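Local structure of FAD-dependent pyridine nucleotide-disulphide oxidoreductase (Desulfovibrio vulgaris, 3IWA) at residues H152-G157 against V176-M181; L117-G122 against Q261-A266. The protein probably uses FAD to pass electrons from a reduced pyridine nucleotide to a disulphide or related acceptor, as in pyridine nucleotide-disulphide oxidoreductases. One frame throughout, in Å; residues are numbered along the deposited sequence.

Contact 1. Residues H152-G157 against V176-M181; sequences HAISAG and VSLADM
This is a small, mostly apolar contact between H152-G157, the end of helix 144-153 with the turn after it, and V176-M181, in helix 169-182. It joins two consecutive helical parts of a Rossmann-type domain. I154 and L178 form its buried side. The CD1 methyl of I154 meets CD2 of L178 at 3.8 Å, and the two side chains cross at about a right angle. I154 has its CB directed at the helix. Its CG1 is anti to the carbonyl carbon (chi1 -65°) and its chain is extended at chi2, which carries CD1 out to the leucine. L178 starts at an angle to the partner segment, and one branch closes the distance.

H152 and M181 make the exposed side. The side chain of M181 bends at chi3 (70°), and its CE methyl lies over one face of the H152 ring. CE sits 4.1 Å above the plane, offset toward the rim, and CE1 is its nearest ring atom. The touch is a methyl on a ring face, and no hydrogen bond joins the segments. The ring is held from its own helix, where ND1 is hydrogen-bonded to E148 O. That bond would be expected to limit the turning of the ring.

The segments bury 118 Å² between them, both sides summed. The chain between them runs through strand 161-165 and a GxGxxG-type turn, consistent with a dinucleotide-binding motif. L178 also packs on I184 and on T186 of strand 185-189, so this one side chain links the loop after helix 144-153 to the parallel sheet.

Contact 2. Residues L117-G122 against Q261-A266; sequences LVLALG and QLARDA
L121 overlaps L262 through their branch ends, with CD2 of L121 4.4 Å from CD2 of L262. Both side chains start toward each other from their backbones. L262 has CG anti to the backbone N (chi1 -167°), and this extends its methyls from helix 261-266 toward the loop that follows strand 116-119. Two residues earlier, at the end of that strand, L119 meets the helix at A263. Its CD1 methyl lies 4.4 Å from A263 CB. The alanine offers a single methyl here, and L119 supplies the reach with an extended chi2 of 180°. The backbones stay well apart, with L119 CA and A263 CA 8.2 Å from each other.

The helix thus rests on the end of a strand of the parallel sheet that contains 5-9 and 289-291. I9 of strand 5-9 touches L119, L121 and L262, and it links both pairs. I92 of strand 87-93 packs on L119 from the same core. On the outer side of the helix, Q261 NE2 donates to D265 OD1 at 2.7 Å, one turn along. The carboxylate oxygen is met on its syn side, with the donor 29° out of the plane.

All four residues that touch are buried and apolar. No hydrogen bond crosses between the segments. Between them the contact rests on hydrophobic burial, with loosely spaced methyls. A weak bond from N259 ND2 to L121 O adds a polar link nearby.

Contact 1 and contact 2 do not touch. Their centres are 34 Å apart and their nearest atoms about 20 Å apart. Both lie in the pyridine nucleotide-disulphide oxidoreductase region of the chain, but each belongs to a different parallel sheet. Contact 2 packs a helix on the sheet that holds strands 5-9 and 116-119, which by family is probably the FAD-binding part. Contact 1 lies beside the sheet of strands 161-165 and 185-189, probably the NAD(P)H-binding part. In sequence, both segments of contact 1 fall between those of contact 2, as expected where one dinucleotide-binding domain is inserted in the other. Neither FAD nor NAD(P)H is present in the entry.

Contact 1. Residues H152-G157 against V176-M181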
loop_
_atom_site.group_PDB
_atom_site.type_symbol
_atom_site.label_atom_id
_atom_site.label_comp_id
_atom_site.label_asym_id
_atom_site.label_seq_id
_atom_site.Cartn_x
_atom_site.Cartn_y
_atom_site.Cartn_z
ATOM N N HIS A 152 9.694 9.594 -28.748
ATOM C CA HIS A 152 10.661 8.801 -29.531
ATOM C C HIS A 152 10.628 9.108 -31.039
ATOM O O HIS A 152 11.454 8.589 -31.786
ATOM C CB HIS A 152 10.499 7.283 -29.251
ATOM C CG HIS A 152 10.893 6.882 -27.855
ATOM N ND1 HIS A 152 10.186 7.281 -26.738
ATOM C CD2 HIS A 152 11.927 6.135 -27.389
ATOM C CE1 HIS A 152 10.758 6.795 -25.647
ATOM N NE2 HIS A 152 11.820 6.097 -26.013
ATOM N N ALA A 153 9.707 9.961 -31.482
ATOM C CA ALA A 153 9.676 10.408 -32.899
ATOM C C ALA A 153 10.522 11.669 -33.115
ATOM O O ALA A 153 10.906 11.997 -34.243
ATOM C CB ALA A 153 8.237 10.648 -33.359
ATOM N N ILE A 154 10.772 12.383 -32.018
ATOM C CA ILE A 154 11.703 13.515 -32.001
ATOM C C ILE A 154 13.140 12.979 -31.879
ATOM O O ILE A 154 13.390 11.913 -31.277
ATOM C CB ILE A 154 11.411 14.490 -30.816
ATOM C CG1 ILE A 154 10.035 15.141 -30.983
ATOM C CG2 ILE A 154 12.519 15.554 -30.672
ATOM C CD1 ILE A 154 9.402 15.540 -29.684
ATOM N N SER A 155 14.066 13.729 -32.463
ATOM C CA SER A 155 15.498 13.452 -32.358
ATOM C C SER A 155 16.251 14.776 -32.225
ATOM O O SER A 155 15.666 15.863 -32.379
ATOM C CB SER A 155 15.999 12.639 -33.568
ATOM O OG SER A 155 15.800 13.323 -34.798
ATOM N N ALA A 156 17.543 14.655 -31.924
ATOM C CA ALA A 156 18.430 15.789 -31.641
ATOM C C ALA A 156 18.293 16.905 -32.685
ATOM O O ALA A 156 18.341 16.642 -33.889
ATOM C CB ALA A 156 19.910 15.286 -31.554
ATOM N N GLY A 157 18.082 18.133 -32.214
ATOM C CA GLY A 157 18.109 19.318 -33.064
ATOM C C GLY A 157 16.864 19.576 -33.898
ATOM O O GLY A 157 16.856 20.506 -34.705
ATOM N N VAL A 176 8.587 17.251 -18.806
ATOM C CA VAL A 176 9.776 16.638 -18.238
ATOM C C VAL A 176 10.557 15.873 -19.311
ATOM O O VAL A 176 11.737 16.072 -19.451
ATOM C CB VAL A 176 9.388 15.695 -17.073
ATOM C CG1 VAL A 176 10.576 14.837 -16.634
ATOM C CG2 VAL A 176 8.831 16.503 -15.897
ATOM N N SER A 177 9.885 15.042 -20.092
ATOM C CA SER A 177 10.546 14.285 -21.147
ATOM C C SER A 177 11.241 15.155 -22.173
ATOM O O SER A 177 12.379 14.878 -22.547
ATOM C CB SER A 177 9.549 13.426 -21.899
ATOM O OG SER A 177 9.162 12.320 -21.115
ATOM N N LEU A 178 10.535 16.167 -22.661
ATOM C CA LEU A 178 11.084 17.039 -23.687
ATOM C C LEU A 178 12.299 17.777 -23.140
ATOM O O LEU A 178 13.328 17.812 -23.798
ATOM C CB LEU A 178 10.040 18.024 -24.241
ATOM C CG LEU A 178 8.797 17.422 -24.922
ATOM C CD1 LEU A 178 7.833 18.488 -25.422
ATOM C CD2 LEU A 178 9.196 16.509 -26.065
ATOM N N ALA A 179 12.200 18.348 -21.944
ATOM C CA ALA A 179 13.342 19.078 -21.384
ATOM C C ALA A 179 14.494 18.143 -21.018
ATOM O O ALA A 179 15.656 18.496 -21.176
ATOM C CB ALA A 179 12.926 19.918 -20.184
ATOM N N ASP A 180 14.182 16.931 -20.572
ATOM C CA ASP A 180 15.214 16.035 -20.022
ATOM C C ASP A 180 15.869 15.091 -21.032
ATOM O O ASP A 180 17.065 14.859 -20.962
ATOM C CB ASP A 180 14.636 15.219 -18.858
ATOM C CG ASP A 180 15.560 15.173 -17.668
ATOM O OD1 ASP A 180 16.197 16.209 -17.364
ATOM O OD2 ASP A 180 15.646 14.104 -17.034
ATOM N N MET A 181 15.086 14.513 -21.940
ATOM C CA MET A 181 15.639 13.625 -22.964
ATOM C C MET A 181 16.309 14.451 -24.034
ATOM O O MET A 181 17.309 14.027 -24.596
ATOM C CB MET A 181 14.564 12.785 -23.677
ATOM C CG MET A 181 13.875 11.668 -22.871
ATOM S SD MET A 181 12.272 11.212 -23.641
ATOM C CE MET A 181 12.755 10.373 -25.149
#

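Contact 2. Residues L117-G122 against Q261-A266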
loop_
_atom_site.group_PDB
_atom_site.type_symbol
_atom_site.label_atom_id
_atom_site.label_comp_id
_atom_site.label_asym_id
_atom_site.label_seq_id
_atom_site.Cartn_x
_atom_site.Cartn_y
_atom_site.Cartn_z
ATOM N N LEU A 117 -18.652 -8.140 -29.792
ATOM C CA LEU A 117 -17.845 -6.984 -30.202
ATOM C C LEU A 117 -17.186 -6.298 -28.993
ATOM O O LEU A 117 -17.784 -6.167 -27.922
ATOM C CB LEU A 117 -18.744 -5.975 -30.914
ATOM C CG LEU A 117 -18.156 -4.728 -31.588
ATOM C CD1 LEU A 117 -17.109 -5.047 -32.689
ATOM C CD2 LEU A 117 -19.302 -3.890 -32.157
ATOM N N VAL A 118 -15.955 -5.853 -29.169
ATOM C CA VAL A 118 -15.319 -5.029 -28.160
ATOM C C VAL A 118 -14.990 -3.648 -28.737
ATOM O O VAL A 118 -14.265 -3.559 -29.708
ATOM C CB VAL A 118 -14.004 -5.658 -27.624
ATOM C CG1 VAL A 118 -13.232 -4.636 -26.684
ATOM C CG2 VAL A 118 -14.274 -6.971 -26.939
ATOM N N LEU A 119 -15.498 -2.602 -28.084
ATOM C CA LEU A 119 -15.202 -1.232 -28.418
ATOM C C LEU A 119 -14.072 -0.657 -27.555
ATOM O O LEU A 119 -14.226 -0.419 -26.386
ATOM C CB LEU A 119 -16.475 -0.397 -28.316
ATOM C CG LEU A 119 -17.672 -0.895 -29.163
ATOM C CD1 LEU A 119 -18.873 -0.011 -29.000
ATOM C CD2 LEU A 119 -17.284 -0.972 -30.636
ATOM N N ALA A 120 -12.908 -0.479 -28.160
ATOM C CA ALA A 120 -11.776 0.135 -27.508
ATOM C C ALA A 120 -11.453 1.404 -28.263
ATOM O O ALA A 120 -10.418 1.504 -28.885
ATOM C CB ALA A 120 -10.595 -0.810 -27.532
ATOM N N LEU A 121 -12.364 2.354 -28.213
ATOM C CA LEU A 121 -12.334 3.479 -29.109
ATOM C C LEU A 121 -11.468 4.618 -28.647
ATOM O O LEU A 121 -11.245 5.535 -29.417
ATOM C CB LEU A 121 -13.751 4.015 -29.346
ATOM C CG LEU A 121 -14.780 2.989 -29.797
ATOM C CD1 LEU A 121 -16.107 3.662 -29.937
ATOM C CD2 LEU A 121 -14.365 2.339 -31.076
ATOM N N GLY A 122 -10.997 4.597 -27.399
ATOM C CA GLY A 122 -10.098 5.653 -26.925
ATOM C C GLY A 122 -10.785 7.011 -26.816
ATOM O O GLY A 122 -12.017 7.115 -26.760
ATOM N N GLN A 261 -18.482 8.370 -31.445
ATOM C CA GLN A 261 -19.453 8.555 -32.539
ATOM C C GLN A 261 -20.069 7.235 -33.038
ATOM O O GLN A 261 -21.275 7.142 -33.218
ATOM C CB GLN A 261 -18.863 9.316 -33.720
ATOM C CG GLN A 261 -19.931 9.729 -34.780
ATOM C CD GLN A 261 -20.984 10.735 -34.240
ATOM O OE1 GLN A 261 -20.634 11.691 -33.549
ATOM N NE2 GLN A 261 -22.274 10.521 -34.576
ATOM N N LEU A 262 -19.230 6.230 -33.218
ATOM C CA LEU A 262 -19.631 4.888 -33.616
ATOM C C LEU A 262 -20.582 4.216 -32.621
ATOM O O LEU A 262 -21.489 3.511 -33.012
ATOM C CB LEU A 262 -18.371 4.044 -33.821
ATOM C CG LEU A 262 -18.527 2.695 -34.518
ATOM C CD1 LEU A 262 -18.755 2.822 -36.045
ATOM C CD2 LEU A 262 -17.308 1.820 -34.244
ATOM N N ALA A 263 -20.386 4.419 -31.333
ATOM C CA ALA A 263 -21.325 3.897 -30.343
ATOM C C ALA A 263 -22.630 4.660 -30.412
ATOM O O ALA A 263 -23.710 4.068 -30.295
ATOM C CB ALA A 263 -20.754 4.005 -28.922
ATOM N N ARG A 264 -22.514 5.973 -30.561
ATOM C CA ARG A 264 -23.676 6.853 -30.645
ATOM C C ARG A 264 -24.582 6.458 -31.824
ATOM O O ARG A 264 -25.781 6.250 -31.647
ATOM C CB ARG A 264 -23.251 8.323 -30.795
ATOM C CG ARG A 264 -24.435 9.284 -30.690
ATOM C CD ARG A 264 -24.079 10.791 -30.760
ATOM N NE ARG A 264 -23.164 11.229 -29.702
ATOM C CZ ARG A 264 -23.503 11.527 -28.442
ATOM N NH1 ARG A 264 -24.765 11.456 -28.038
ATOM N NH2 ARG A 264 -22.562 11.920 -27.578
ATOM N N ASP A 265 -23.988 6.350 -33.010
ATOM C CA ASP A 265 -24.720 5.958 -34.219
ATOM C C ASP A 265 -25.380 4.579 -34.075
ATOM O O ASP A 265 -26.425 4.328 -34.645
ATOM C CB ASP A 265 -23.778 5.933 -35.431
ATOM C CG ASP A 265 -23.184 7.317 -35.758
ATOM O OD1 ASP A 265 -23.732 8.353 -35.332
ATOM O OD2 ASP A 265 -22.151 7.365 -36.444
ATOM N N ALA A 266 -24.747 3.697 -33.305
ATOM C CA ALA A 266 -25.232 2.337 -33.121
ATOM C C ALA A 266 -26.402 2.274 -32.147
ATOM O O ALA A 266 -27.110 1.290 -32.127
ATOM C CB ALA A 266 -24.116 1.442 -32.667
#